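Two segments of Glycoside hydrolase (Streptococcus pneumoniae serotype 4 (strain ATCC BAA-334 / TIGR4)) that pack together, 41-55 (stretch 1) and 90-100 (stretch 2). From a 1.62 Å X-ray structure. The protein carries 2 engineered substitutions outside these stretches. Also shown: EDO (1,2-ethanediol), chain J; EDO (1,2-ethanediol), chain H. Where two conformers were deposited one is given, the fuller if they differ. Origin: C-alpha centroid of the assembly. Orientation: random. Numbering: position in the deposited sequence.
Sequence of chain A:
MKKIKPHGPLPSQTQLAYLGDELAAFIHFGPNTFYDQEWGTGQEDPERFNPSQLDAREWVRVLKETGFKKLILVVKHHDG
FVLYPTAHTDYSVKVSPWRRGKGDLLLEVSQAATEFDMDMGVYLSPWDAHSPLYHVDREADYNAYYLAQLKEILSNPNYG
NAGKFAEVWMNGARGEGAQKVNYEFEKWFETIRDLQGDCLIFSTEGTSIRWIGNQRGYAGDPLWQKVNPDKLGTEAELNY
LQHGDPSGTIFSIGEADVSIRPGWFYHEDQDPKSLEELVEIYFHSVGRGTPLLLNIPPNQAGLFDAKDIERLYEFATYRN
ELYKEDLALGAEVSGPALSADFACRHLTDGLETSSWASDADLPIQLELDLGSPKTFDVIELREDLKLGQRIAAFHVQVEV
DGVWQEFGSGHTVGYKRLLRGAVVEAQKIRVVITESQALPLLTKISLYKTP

Stretch 1 (41-55) TGQEDPERFNPSQLD
Stretch 2 (90-100) DYSVKVSPWRR

How does the start of stretch 1 receive Tyr 91? Both stretches are mostly loop and run the same way, with CA atoms nearest at Pro 46–Ser 96 (4.9 Å) and Asn 50–Trp 98 (4.7 Å). Gly 42, at phi/psi 91/0, lets the chain curl round Glu 44 (chi1 m, chi2 p), whose OE1 accepts from Gly 42 N at 2.9 Å. Tyr 91 (chi1 t) reaches in, its OH donating to Glu 44 O at 2.8 Å; a water also donates to Tyr 91 OH (2.7 Å) and Glu 44 OE1 (2.9 Å).

What does the 3-10 segment 46-48 rest on? Asp 45 OD1 accepts from Glu 47 N at 2.9 Å, steadying its start. Pro 46 points toward stretch 2, with CG 3.8 Å from Tyr 91 CE1 and CB 3.7 Å from Val 95 CG2. The Glu 47 backbone packs on Pro 97, Glu 47 O lying 3.5 Å from Pro 97 CG. A second water donates to Glu 47 OE2 (3.0 Å) and Val 95 O (2.7 Å).

How is Trp 98 (chi1 t, chi2 57°) enclosed? Phe 49 (chi1 t) turns its edge toward the indole face, planes at 79° and CE2 3.9 Å from Trp 98 CE3. Phe 49 O is buried without a polar partner. Asn 50 OD1 and Arg 99 N share a third water, at 3.1 and 3.0 Å. Pro 51 CG lies over the five-membered ring, 3.6 Å from Trp 98 CD1, a CH-pi contact.

What closes the far end? A type I turn, Pro 51 to Leu 54, presents Leu 54 O to Arg 99 NH2 at 3.3 Å, and Leu 54 CD1 sits 4.2 Å from Trp 98 CZ2. Arg 99 NH1 also donates to ethanediol O1 (chain J, 2.7 Å), whose O2 donates to Ser 52 O at 2.9 Å.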

# COMPACT_ATOMS: atom_id res chain seq x y z
N THR A 41 4.91 26.45 -24.54
CA THR A 41 5.78 26.17 -25.67
C THR A 41 6.92 27.18 -25.77
O THR A 41 7.85 26.98 -26.53
CB THR A 41 4.99 26.22 -26.98
OG1 THR A 41 4.50 27.55 -27.08
CG2 THR A 41 3.85 25.21 -27.00
N GLY A 42 6.80 28.29 -25.02
CA GLY A 42 7.74 29.40 -25.09
C GLY A 42 7.28 30.42 -26.12
O GLY A 42 7.96 31.43 -26.36
N GLN A 43 6.12 30.14 -26.74
CA GLN A 43 5.49 31.07 -27.68
C GLN A 43 4.41 31.92 -27.01
O GLN A 43 3.77 32.75 -27.66
CB GLN A 43 4.86 30.34 -28.88
CG GLN A 43 5.88 29.59 -29.72
CD GLN A 43 5.38 29.26 -31.10
OE1 GLN A 43 4.18 29.10 -31.33
NE2 GLN A 43 6.30 29.17 -32.05
N GLU A 44 4.18 31.71 -25.70
CA GLU A 44 3.19 32.47 -24.97
C GLU A 44 3.55 33.96 -25.00
O GLU A 44 4.72 34.32 -24.91
CB GLU A 44 3.10 31.98 -23.52
CG GLU A 44 2.48 30.59 -23.40
CD GLU A 44 3.42 29.44 -23.75
OE1 GLU A 44 4.64 29.65 -23.72
OE2 GLU A 44 2.92 28.36 -24.07
N ASP A 45 2.50 34.78 -25.06
CA ASP A 45 2.64 36.22 -25.19
C ASP A 45 2.76 36.83 -23.80
O ASP A 45 1.81 36.74 -23.02
CB ASP A 45 1.43 36.78 -25.96
CG ASP A 45 1.48 38.29 -26.16
OD1 ASP A 45 2.43 38.92 -25.65
OD2 ASP A 45 0.58 38.81 -26.83
N PRO A 46 3.90 37.47 -23.45
CA PRO A 46 4.05 38.13 -22.14
C PRO A 46 2.95 39.14 -21.81
O PRO A 46 2.71 39.41 -20.63
CB PRO A 46 5.44 38.79 -22.21
CG PRO A 46 6.21 37.91 -23.20
CD PRO A 46 5.15 37.55 -24.24
N GLU A 47 2.27 39.68 -22.82
CA GLU A 47 1.21 40.65 -22.54
C GLU A 47 0.04 40.00 -21.80
O GLU A 47 -0.72 40.69 -21.12
CB GLU A 47 0.76 41.39 -23.80
CG GLU A 47 1.90 42.00 -24.60
CD GLU A 47 2.45 43.34 -24.13
OE1 GLU A 47 1.87 43.93 -23.19
OE2 GLU A 47 3.45 43.80 -24.71
N ARG A 48 -0.09 38.66 -21.90
CA ARG A 48 -1.18 37.96 -21.24
C ARG A 48 -0.91 37.80 -19.74
O ARG A 48 -1.83 37.52 -18.97
CB ARG A 48 -1.43 36.59 -21.90
CG ARG A 48 -1.95 36.65 -23.33
CD ARG A 48 -3.46 36.55 -23.44
NE ARG A 48 -3.99 35.27 -23.00
CZ ARG A 48 -4.14 34.19 -23.78
NH1 ARG A 48 -3.80 34.25 -25.05
NH2 ARG A 48 -4.62 33.07 -23.29
N PHE A 49 0.34 37.99 -19.32
CA PHE A 49 0.71 37.81 -17.91
C PHE A 49 0.41 39.09 -17.13
O PHE A 49 1.27 39.97 -17.03
CB PHE A 49 2.18 37.37 -17.77
CG PHE A 49 2.56 37.02 -16.36
CD1 PHE A 49 2.17 35.81 -15.80
CD2 PHE A 49 3.23 37.94 -15.56
CE1 PHE A 49 2.44 35.53 -14.46
CE2 PHE A 49 3.56 37.64 -14.24
CZ PHE A 49 3.17 36.42 -13.71
N ASN A 50 -0.80 39.17 -16.54
CA ASN A 50 -1.21 40.35 -15.79
C ASN A 50 -2.12 40.01 -14.61
O ASN A 50 -3.30 40.35 -14.58
CB ASN A 50 -1.76 41.49 -16.66
CG ASN A 50 -1.96 42.76 -15.85
OD1 ASN A 50 -1.41 42.92 -14.75
ND2 ASN A 50 -2.77 43.66 -16.38
N PRO A 51 -1.60 39.33 -13.57
CA PRO A 51 -2.36 39.11 -12.33
C PRO A 51 -2.42 40.35 -11.44
O PRO A 51 -1.66 40.50 -10.45
CB PRO A 51 -1.52 38.03 -11.63
CG PRO A 51 -0.09 38.36 -12.08
CD PRO A 51 -0.24 38.75 -13.54
N SER A 52 -3.38 41.23 -11.73
CA SER A 52 -3.38 42.55 -11.11
C SER A 52 -3.75 42.51 -9.63
O SER A 52 -3.42 43.45 -8.89
CB SER A 52 -4.28 43.51 -11.84
OG SER A 52 -5.60 42.97 -11.88
N GLN A 53 -4.36 41.41 -9.17
CA GLN A 53 -4.71 41.36 -7.76
C GLN A 53 -3.71 40.52 -6.96
O GLN A 53 -3.99 40.18 -5.80
CB GLN A 53 -6.10 40.75 -7.59
CG GLN A 53 -7.21 41.69 -8.06
CD GLN A 53 -8.49 40.92 -8.25
OE1 GLN A 53 -9.24 40.67 -7.30
NE2 GLN A 53 -8.76 40.49 -9.47
N LEU A 54 -2.53 40.23 -7.55
CA LEU A 54 -1.63 39.28 -6.89
C LEU A 54 -1.19 39.77 -5.51
O LEU A 54 -0.78 40.91 -5.33
CB LEU A 54 -0.43 39.02 -7.81
CG LEU A 54 0.49 37.85 -7.38
CD1 LEU A 54 1.12 37.25 -8.62
CD2 LEU A 54 1.62 38.35 -6.45
N ASP A 55 -1.25 38.85 -4.54
CA ASP A 55 -0.89 39.18 -3.17
C ASP A 55 -0.05 38.03 -2.62
O ASP A 55 -0.60 37.05 -2.09
CB ASP A 55 -2.14 39.48 -2.35
CG ASP A 55 -1.79 40.03 -0.99
OD1 ASP A 55 -0.63 39.89 -0.58
OD2 ASP A 55 -2.67 40.70 -0.36
N ASP A 90 15.42 38.30 -22.37
CA ASP A 90 14.33 39.25 -22.44
C ASP A 90 12.98 38.60 -22.17
O ASP A 90 11.97 39.29 -22.11
CB ASP A 90 14.27 39.94 -23.81
CG ASP A 90 15.45 40.84 -24.10
OD1 ASP A 90 16.04 41.41 -23.14
OD2 ASP A 90 15.77 40.98 -25.31
N TYR A 91 12.93 37.26 -22.07
CA TYR A 91 11.65 36.59 -21.92
C TYR A 91 11.30 36.47 -20.44
O TYR A 91 11.42 35.40 -19.84
CB TYR A 91 11.66 35.22 -22.61
CG TYR A 91 10.31 34.59 -22.85
CD1 TYR A 91 9.30 35.28 -23.53
CD2 TYR A 91 10.04 33.29 -22.47
CE1 TYR A 91 8.09 34.68 -23.82
CE2 TYR A 91 8.82 32.68 -22.73
CZ TYR A 91 7.83 33.38 -23.39
OH TYR A 91 6.64 32.78 -23.67
N SER A 92 10.86 37.59 -19.86
CA SER A 92 10.66 37.68 -18.42
C SER A 92 9.54 38.68 -18.13
O SER A 92 8.98 39.31 -19.03
CB SER A 92 11.94 38.10 -17.74
OG SER A 92 12.05 39.53 -17.81
N VAL A 93 9.23 38.81 -16.84
CA VAL A 93 8.26 39.77 -16.36
C VAL A 93 8.61 41.20 -16.79
O VAL A 93 7.71 42.03 -16.75
CB VAL A 93 8.12 39.67 -14.83
CG1 VAL A 93 7.25 38.46 -14.46
CG2 VAL A 93 9.47 39.66 -14.11
N LYS A 94 9.86 41.45 -17.16
CA LYS A 94 10.24 42.80 -17.60
C LYS A 94 9.40 43.26 -18.79
O LYS A 94 9.17 44.46 -18.94
CB LYS A 94 11.70 42.86 -18.05
CG LYS A 94 12.75 42.90 -16.95
CD LYS A 94 14.11 43.29 -17.51
CE LYS A 94 15.17 43.41 -16.43
NZ LYS A 94 16.50 43.78 -17.00
N VAL A 95 8.94 42.33 -19.62
CA VAL A 95 8.18 42.72 -20.81
C VAL A 95 6.69 42.43 -20.64
O VAL A 95 5.92 42.48 -21.62
CB VAL A 95 8.76 42.09 -22.09
CG1 VAL A 95 10.18 42.57 -22.38
CG2 VAL A 95 8.70 40.57 -22.08
N SER A 96 6.25 42.16 -19.40
CA SER A 96 4.85 41.93 -19.14
C SER A 96 4.23 43.20 -18.56
O SER A 96 4.95 44.05 -18.05
CB SER A 96 4.64 40.75 -18.22
OG SER A 96 4.73 41.15 -16.85
N PRO A 97 2.90 43.40 -18.66
CA PRO A 97 2.28 44.58 -18.05
C PRO A 97 2.14 44.51 -16.53
O PRO A 97 1.81 45.52 -15.90
CB PRO A 97 0.90 44.66 -18.70
CG PRO A 97 0.62 43.28 -19.25
CD PRO A 97 1.95 42.59 -19.43
N TRP A 98 2.37 43.33 -15.96
CA TRP A 98 2.25 43.21 -14.51
C TRP A 98 3.19 44.23 -13.85
O TRP A 98 4.35 44.31 -14.23
CB TRP A 98 2.63 41.76 -14.13
CG TRP A 98 2.55 41.47 -12.66
CD1 TRP A 98 1.46 41.63 -11.87
CD2 TRP A 98 3.60 40.96 -11.81
NE1 TRP A 98 1.74 41.27 -10.57
CE2 TRP A 98 3.04 40.84 -10.51
CE3 TRP A 98 4.93 40.59 -12.01
CZ2 TRP A 98 3.80 40.41 -9.42
CZ3 TRP A 98 5.67 40.12 -10.94
CH2 TRP A 98 5.10 40.03 -9.66
N ARG A 99 2.70 44.99 -12.86
CA ARG A 99 3.52 45.99 -12.16
C ARG A 99 4.21 46.95 -13.14
O ARG A 99 5.30 47.46 -12.85
CB ARG A 99 4.54 45.33 -11.22
CG ARG A 99 3.96 44.24 -10.34
CD ARG A 99 3.26 44.80 -9.12
NE ARG A 99 3.05 43.75 -8.13
CZ ARG A 99 1.86 43.36 -7.68
NH1 ARG A 99 0.76 43.95 -8.12
NH2 ARG A 99 1.76 42.40 -6.78
N ARG A 100 3.58 47.17 -14.29
CA ARG A 100 4.10 48.02 -15.36
C ARG A 100 5.53 47.64 -15.75
O ARG A 100 6.36 48.52 -16.00
CB ARG A 100 4.05 49.50 -14.98
CG ARG A 100 3.02 50.30 -15.77
CD ARG A 100 2.62 51.53 -14.96
NE ARG A 100 2.58 51.19 -13.54
CZ ARG A 100 1.93 51.91 -12.63
NH1 ARG A 100 1.28 53.00 -13.00
NH2 ARG A 100 1.91 51.52 -11.37
C1 EDO J . -1.49 43.92 -5.55
O1 EDO J . -1.43 43.18 -6.74
C2 EDO J . -2.68 44.75 -5.64
O2 EDO J . -2.64 45.39 -6.89
C1 EDO H . -10.98 38.59 -5.69
O1 EDO H . -10.29 38.30 -6.93
C2 EDO H . -12.42 38.24 -5.75
O2 EDO H . -13.09 38.74 -6.90
O HOH W 1 5.86 31.25 -21.62
O HOH W 2 5.84 42.04 -24.32
O HOH W 3 -0.25 44.99 -12.71